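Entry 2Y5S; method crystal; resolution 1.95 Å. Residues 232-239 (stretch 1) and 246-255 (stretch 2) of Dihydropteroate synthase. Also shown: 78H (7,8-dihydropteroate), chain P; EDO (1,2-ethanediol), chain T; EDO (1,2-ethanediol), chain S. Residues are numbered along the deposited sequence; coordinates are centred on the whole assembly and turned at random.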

# COMPACT_ATOMS: atom_id res chain seq x y z
N MET B 232 1.31 -9.21 -9.57
CA MET B 232 1.75 -9.92 -8.36
C MET B 232 0.62 -10.45 -7.50
O MET B 232 0.87 -11.07 -6.47
CB MET B 232 2.62 -8.97 -7.55
CG MET B 232 3.90 -8.67 -8.28
SD MET B 232 4.82 -7.40 -7.46
CE MET B 232 3.91 -6.01 -8.05
N SER B 233 -0.62 -10.22 -7.95
CA SER B 233 -1.81 -10.42 -7.14
C SER B 233 -1.95 -11.86 -6.63
O SER B 233 -1.99 -12.80 -7.42
CB SER B 233 -3.05 -10.01 -7.94
OG SER B 233 -4.25 -10.22 -7.20
N ARG B 234 -2.03 -12.00 -5.31
CA ARG B 234 -2.19 -13.28 -4.63
C ARG B 234 -1.05 -14.29 -4.82
O ARG B 234 -1.21 -15.45 -4.49
CB ARG B 234 -3.55 -13.92 -4.97
CG ARG B 234 -4.70 -12.98 -4.66
CD ARG B 234 -6.04 -13.64 -4.88
NE ARG B 234 -7.14 -12.84 -4.33
CZ ARG B 234 -8.42 -13.09 -4.57
NH1 ARG B 234 -8.77 -14.11 -5.37
NH2 ARG B 234 -9.36 -12.32 -4.04
N LYS B 235 0.10 -13.83 -5.29
CA LYS B 235 1.14 -14.76 -5.71
C LYS B 235 2.01 -15.24 -4.54
O LYS B 235 1.99 -14.66 -3.46
CB LYS B 235 1.99 -14.13 -6.81
CG LYS B 235 1.28 -14.04 -8.17
CD LYS B 235 2.26 -13.73 -9.30
CE LYS B 235 1.56 -13.72 -10.66
NZ LYS B 235 2.48 -13.23 -11.72
N SER B 236 2.75 -16.30 -4.79
CA SER B 236 3.61 -16.94 -3.80
C SER B 236 4.63 -16.01 -3.19
O SER B 236 4.94 -16.16 -2.01
CB SER B 236 4.33 -18.13 -4.42
OG SER B 236 3.39 -19.15 -4.64
N MET B 237 5.15 -15.06 -3.98
CA MET B 237 6.08 -14.06 -3.42
C MET B 237 5.47 -13.30 -2.24
O MET B 237 6.19 -12.81 -1.37
CB MET B 237 6.56 -13.07 -4.48
CG MET B 237 5.46 -12.21 -5.10
SD MET B 237 6.06 -11.12 -6.41
CE MET B 237 6.93 -9.88 -5.45
N LEU B 238 4.14 -13.17 -2.23
CA LEU B 238 3.44 -12.50 -1.13
C LEU B 238 3.21 -13.45 0.06
O LEU B 238 3.47 -13.10 1.21
CB LEU B 238 2.11 -11.94 -1.65
CG LEU B 238 2.16 -11.02 -2.89
CD1 LEU B 238 0.77 -10.44 -3.18
CD2 LEU B 238 3.18 -9.92 -2.75
N GLY B 239 2.72 -14.66 -0.22
CA GLY B 239 2.54 -15.68 0.82
C GLY B 239 3.81 -15.96 1.60
O GLY B 239 3.78 -16.15 2.85
N PRO B 246 -2.66 -18.57 2.61
CA PRO B 246 -3.06 -19.04 1.29
C PRO B 246 -3.61 -17.90 0.43
O PRO B 246 -3.90 -16.82 0.96
CB PRO B 246 -4.14 -20.09 1.61
CG PRO B 246 -4.76 -19.60 2.83
CD PRO B 246 -3.66 -18.93 3.63
N PRO B 247 -3.78 -18.13 -0.89
CA PRO B 247 -4.11 -17.07 -1.87
C PRO B 247 -5.21 -16.09 -1.46
O PRO B 247 -5.06 -14.86 -1.61
CB PRO B 247 -4.53 -17.86 -3.10
CG PRO B 247 -3.70 -19.09 -3.02
CD PRO B 247 -3.65 -19.44 -1.55
N LEU B 248 -6.31 -16.61 -0.92
CA LEU B 248 -7.44 -15.77 -0.52
C LEU B 248 -7.15 -14.87 0.67
O LEU B 248 -7.89 -13.91 0.91
CB LEU B 248 -8.67 -16.65 -0.24
CG LEU B 248 -9.23 -17.35 -1.49
CD1 LEU B 248 -10.45 -18.19 -1.13
CD2 LEU B 248 -9.59 -16.33 -2.57
N GLU B 249 -6.07 -15.14 1.41
CA GLU B 249 -5.68 -14.32 2.54
C GLU B 249 -4.52 -13.35 2.20
O GLU B 249 -3.81 -12.89 3.09
CB GLU B 249 -5.33 -15.21 3.73
CG GLU B 249 -6.57 -15.94 4.27
CD GLU B 249 -6.26 -16.96 5.33
OE1 GLU B 249 -5.27 -16.77 6.08
OE2 GLU B 249 -7.01 -17.96 5.41
N ARG B 250 -4.35 -13.02 0.92
CA ARG B 250 -3.21 -12.23 0.48
C ARG B 250 -3.63 -10.87 -0.08
O ARG B 250 -2.84 -10.23 -0.78
CB ARG B 250 -2.41 -12.99 -0.57
CG ARG B 250 -1.81 -14.29 -0.07
CD ARG B 250 -1.10 -15.07 -1.15
NE ARG B 250 -0.63 -16.36 -0.65
CZ ARG B 250 -0.14 -17.35 -1.40
NH1 ARG B 250 -0.07 -17.22 -2.71
NH2 ARG B 250 0.27 -18.48 -0.84
N VAL B 251 -4.83 -10.41 0.25
CA VAL B 251 -5.36 -9.20 -0.38
C VAL B 251 -4.54 -7.97 0.02
O VAL B 251 -4.12 -7.21 -0.85
CB VAL B 251 -6.86 -8.96 -0.07
CG1 VAL B 251 -7.36 -7.70 -0.78
CG2 VAL B 251 -7.70 -10.20 -0.47
N ALA B 252 -4.32 -7.78 1.33
CA ALA B 252 -3.54 -6.61 1.77
C ALA B 252 -2.13 -6.63 1.23
O ALA B 252 -1.61 -5.60 0.81
CB ALA B 252 -3.53 -6.48 3.31
N ALA B 253 -1.50 -7.81 1.23
CA ALA B 253 -0.18 -7.94 0.64
C ALA B 253 -0.18 -7.60 -0.86
O ALA B 253 0.76 -7.01 -1.36
CB ALA B 253 0.40 -9.34 0.89
N SER B 254 -1.24 -7.99 -1.56
CA SER B 254 -1.39 -7.72 -3.01
C SER B 254 -1.56 -6.23 -3.27
O SER B 254 -0.92 -5.66 -4.16
CB SER B 254 -2.59 -8.49 -3.59
OG SER B 254 -2.45 -9.89 -3.43
N VAL B 255 -2.39 -5.57 -2.47
CA VAL B 255 -2.48 -4.11 -2.52
C VAL B 255 -1.11 -3.46 -2.30
O VAL B 255 -0.72 -2.55 -3.05
CB VAL B 255 -3.53 -3.61 -1.50
CG1 VAL B 255 -3.52 -2.09 -1.40
CG2 VAL B 255 -4.91 -4.11 -1.90
O4 78H P . 2.13 -11.72 -13.93
C4 78H P . 1.49 -11.89 -14.98
C5 78H P . 0.63 -12.99 -15.15
N3 78H P . 1.64 -10.98 -16.04
C9 78H P . -0.04 -13.12 -16.39
N5 78H P . 0.40 -13.87 -14.14
C2 78H P . 0.95 -11.19 -17.27
N8 78H P . -0.91 -14.17 -16.62
N1 78H P . 0.13 -12.24 -17.40
C6 78H P . -0.39 -14.95 -14.33
N2 78H P . 1.13 -10.34 -18.30
C7 78H P . -1.01 -15.30 -15.68
C10 78H P . -0.69 -15.88 -13.19
N11 78H P . 0.37 -16.87 -13.05
C15 78H P . 0.91 -17.08 -11.85
C16 78H P . 2.28 -17.08 -11.67
C17 78H P . 0.05 -17.27 -10.77
C18 78H P . 2.81 -17.29 -10.41
C19 78H P . 0.58 -17.48 -9.50
C20 78H P . 1.96 -17.49 -9.33
C21 78H P . 2.55 -17.69 -7.93
O22 78H P . 3.74 -17.40 -7.79
O23 78H P . 1.79 -17.99 -6.98
C1 EDO T . -0.03 -20.65 -3.54
O1 EDO T . 0.83 -20.64 -2.39
C2 EDO T . 0.61 -19.82 -4.65
O2 EDO T . -0.37 -19.09 -5.38
C1 EDO S . -3.28 -17.25 -7.16
O1 EDO S . -2.16 -17.84 -6.51
C2 EDO S . -2.79 -16.36 -8.30
O2 EDO S . -3.65 -16.51 -9.43

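Two hydrogen bonds join the stretches, and both converge on the backbone of Arg-234. Its amide N donates to Ser-254 OG at 2.9 Å, with an N-H...acceptor angle of 159°; its carbonyl O accepts from Arg-250 NH1 at 2.8 Å and 153°. Short distance and a favourable angle agree in each case, so neither assignment rests on distance alone. The peptide groups on both sides of the Arg-234 CA thus find partners in stretch 2, at a place where the chain turns sharply: Met-232 to Lys-235 form a type II beta turn, closed by Lys-235 N donating to Met-232 O at 3.1 Å, and Arg-234 has a positive phi of 62°. Arg-234 O also accepts from O1 of the chain S 1,2-ethanediol at 3.3 Å.

The Ser-254 hydroxyl is used twice. While OG accepts from Arg-234 N, it donates to Arg-250 O in its own stretch at 2.7 Å, its chi1 being -60° (m). Arg-250 O also accepts from Ser-254 N at 2.9 Å, so one carbonyl takes both the amide and the hydroxyl of Ser-254 in the first turn of the helix that Arg-250 precedes as N-cap residue. Ser-233 approaches without such a bond: its OG lies 4.2 Å from Ser-254 OG and is satisfied elsewhere in the structure.

Arg-250 points its CA-to-CB bond toward stretch 1, and its chi1 to chi3 of -62°, 176° and -176° (m, t, t) describe an extended chain. Arg-234 O lies at the edge of its guanidinium, near the plane, where the N-H bonds are directed. A second carbonyl, Lys-235 O, is 3.4 Å from Arg-250 NH1 but oblique to the group; Lys-235 O accepts from Leu-238 N at 2.9 Å, in the first turn of the helix that Lys-235 precedes, at the N-cap position. Arg-250 NH2 donates to O1 of the 1,2-ethanediol of chain T, probably from the crystallisation liquor, at 2.7 Å and 165°, again at the edge; NE and NH2 are also hydrogen-bonded just outside the stretches. One face is covered by Gly-239, whose CA is 3.6 Å from Arg-250 NE. Glycine leaves room here: an ideal CB on Gly-239 would sit 2.5 Å from Arg-250 NH2, a clash.

Beside these bonds lie van der Waals contacts, of which Leu-238 with Ala-253 is the apolar side-chain pair. The CA-to-CB bond of Leu-238 points toward stretch 2, its CB 4.0 Å from Ala-253 CB, and its CD1 reaches 3.3 Å from Ser-254 OG. The Arg-234 side chain runs along the other stretch, with CG 3.6 Å from Pro-247 O and NH1 3.7 Å from Leu-248 CD2, which lies over one face of the guanidinium. The NE and NH2 of Arg-234 are hydrogen-bonded elsewhere in the structure.

The neighbouring donors of stretch 1 serve the ligand. Lys-235 donates from NZ to O4 of 7,8-dihydropteroate at 2.7 Å, and Ser-236 N donates to its O23 at 2.9 Å and 146°.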